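Local coordinates for protein lectin-related NK cell receptor LY49L1 (Mus musculus, PDB 3G8K) that is a natural killer cell receptor of the Ly49 family, which recognises MHC class I through the C-type lectin-like domain, the part present here, at residues K17-V22 and K52-L57. The protein carries 1 engineered substitution. Sequence-based numbering, arbitrary orientation.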
# COMPACT_ATOMS: atom_id res chain seq x y z
N LYS A 17 -5.25 -5.08 -10.20
CA LYS A 17 -3.79 -5.14 -10.34
C LYS A 17 -3.09 -5.01 -8.94
O LYS A 17 -3.40 -4.08 -8.18
CB LYS A 17 -3.24 -4.04 -11.31
CG LYS A 17 -1.73 -4.25 -11.73
CD LYS A 17 -1.19 -3.37 -12.88
CE LYS A 17 -2.25 -2.93 -13.89
NZ LYS A 17 -1.62 -1.84 -14.65
N CYS A 18 -2.15 -5.89 -8.62
CA CYS A 18 -1.24 -5.68 -7.46
C CYS A 18 0.17 -5.22 -7.86
O CYS A 18 0.47 -5.26 -9.03
CB CYS A 18 -1.23 -6.93 -6.64
SG CYS A 18 -2.94 -7.30 -6.07
N TYR A 19 1.01 -4.80 -6.88
CA TYR A 19 2.26 -4.10 -7.08
C TYR A 19 3.22 -4.64 -6.06
O TYR A 19 2.94 -4.61 -4.86
CB TYR A 19 2.07 -2.61 -6.79
CG TYR A 19 0.98 -2.00 -7.71
CD1 TYR A 19 -0.36 -1.85 -7.26
CD2 TYR A 19 1.28 -1.60 -9.00
CE1 TYR A 19 -1.40 -1.31 -8.13
CE2 TYR A 19 0.24 -1.04 -9.88
CZ TYR A 19 -1.07 -0.97 -9.41
OH TYR A 19 -2.04 -0.36 -10.20
N TYR A 20 4.36 -5.09 -6.53
CA TYR A 20 5.38 -5.81 -5.67
C TYR A 20 6.71 -5.08 -5.88
O TYR A 20 6.90 -4.49 -6.93
CB TYR A 20 5.48 -7.30 -6.12
CG TYR A 20 4.12 -8.00 -6.23
CD1 TYR A 20 3.40 -8.02 -7.42
CD2 TYR A 20 3.55 -8.62 -5.12
CE1 TYR A 20 2.15 -8.63 -7.48
CE2 TYR A 20 2.34 -9.27 -5.21
CZ TYR A 20 1.63 -9.22 -6.36
OH TYR A 20 0.45 -9.89 -6.40
N PHE A 21 7.62 -5.13 -4.87
CA PHE A 21 8.81 -4.28 -4.80
C PHE A 21 9.97 -5.20 -4.57
O PHE A 21 9.89 -6.00 -3.66
CB PHE A 21 8.73 -3.19 -3.64
CG PHE A 21 7.53 -2.32 -3.76
CD1 PHE A 21 6.30 -2.79 -3.30
CD2 PHE A 21 7.58 -1.07 -4.46
CE1 PHE A 21 5.11 -2.04 -3.50
CE2 PHE A 21 6.39 -0.28 -4.62
CZ PHE A 21 5.16 -0.79 -4.15
N VAL A 22 10.97 -5.13 -5.47
CA VAL A 22 12.29 -5.85 -5.32
C VAL A 22 13.14 -5.13 -4.22
O VAL A 22 13.01 -3.90 -4.01
CB VAL A 22 13.06 -6.01 -6.69
CG1 VAL A 22 14.32 -6.86 -6.55
CG2 VAL A 22 12.19 -6.61 -7.78
N LYS A 52 -2.47 8.30 -10.85
CA LYS A 52 -2.87 9.10 -9.65
C LYS A 52 -2.73 8.34 -8.36
O LYS A 52 -2.08 8.81 -7.40
CB LYS A 52 -4.28 9.63 -9.80
CG LYS A 52 -4.36 10.87 -10.68
CD LYS A 52 -5.83 11.08 -11.18
CE LYS A 52 -6.05 12.50 -11.76
NZ LYS A 52 -5.07 12.74 -12.88
N PHE A 53 -3.29 7.13 -8.33
CA PHE A 53 -3.15 6.24 -7.20
C PHE A 53 -1.69 5.86 -6.86
O PHE A 53 -1.28 5.95 -5.68
CB PHE A 53 -4.00 4.99 -7.38
CG PHE A 53 -3.45 3.81 -6.60
CD1 PHE A 53 -3.62 3.75 -5.19
CD2 PHE A 53 -2.72 2.79 -7.25
CE1 PHE A 53 -3.08 2.70 -4.44
CE2 PHE A 53 -2.15 1.75 -6.50
CZ PHE A 53 -2.35 1.68 -5.08
N LEU A 54 -0.89 5.45 -7.83
CA LEU A 54 0.46 5.03 -7.46
C LEU A 54 1.24 6.17 -6.85
O LEU A 54 1.97 5.95 -5.91
CB LEU A 54 1.24 4.38 -8.61
CG LEU A 54 0.85 2.94 -8.93
CD1 LEU A 54 1.09 2.73 -10.46
CD2 LEU A 54 1.66 2.01 -8.04
N LYS A 55 1.12 7.37 -7.40
CA LYS A 55 1.85 8.54 -6.88
C LYS A 55 1.39 8.86 -5.43
O LYS A 55 2.18 9.30 -4.60
CB LYS A 55 1.55 9.76 -7.73
CG LYS A 55 2.27 9.93 -9.04
CD LYS A 55 1.39 10.92 -9.80
CE LYS A 55 2.02 11.59 -11.02
NZ LYS A 55 0.82 12.11 -11.85
N LEU A 56 0.11 8.65 -5.18
CA LEU A 56 -0.50 8.68 -3.83
C LEU A 56 0.07 7.61 -2.85
O LEU A 56 0.61 7.93 -1.76
CB LEU A 56 -1.97 8.48 -4.06
CG LEU A 56 -3.12 9.22 -3.40
CD1 LEU A 56 -3.59 8.34 -2.22
CD2 LEU A 56 -2.76 10.73 -3.03
N LEU A 57 0.03 6.34 -3.27
CA LEU A 57 0.39 5.20 -2.44
C LEU A 57 1.81 4.71 -2.35
O LEU A 57 2.12 4.08 -1.35
CB LEU A 57 -0.47 4.01 -2.82
CG LEU A 57 -1.48 3.56 -1.77
CD1 LEU A 57 -0.88 3.63 -0.29
CD2 LEU A 57 -2.82 4.37 -1.86
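Phe53 is the first residue of helix 48-57 in this segment to touch strand 17-21, and it meets Tyr19. The rings meet obliquely: Phe53 CE2 comes within 3.5 Å of Tyr19 CE1, with the tyrosine carbon near the phenylalanine plane. The two planes are inclined at 46° and the ring centroids lie 5.8 Å apart. CG of Phe53 is anti to the backbone N (chi1 154°), which sends the ring off the helix toward the strand. In strand 10-14, Tyr14 stacks on this ring and Phe12 meets it nearly at right angles; Tyr10 of the second subunit packs on Phe53. This is the C-type lectin-like fold, in which helix 48-57, the second of two helices, lies against the sheet; the contact is buried, close to the second subunit. Leu54 follows and covers one face of Tyr19. Its CD2 sits 3.9 Å from the ring centroid, 18° off the normal, in a CH-pi contact. CD1 lies on the same side, 3.9 Å from Tyr19 CE2. Ile120 and Leu43 touch both Tyr19 and Leu54. The polar end of the tyrosine is held on the same helix, where Tyr19 OH hydrogen-bonds Glu50. Glu50 also salt-bridges Lys17.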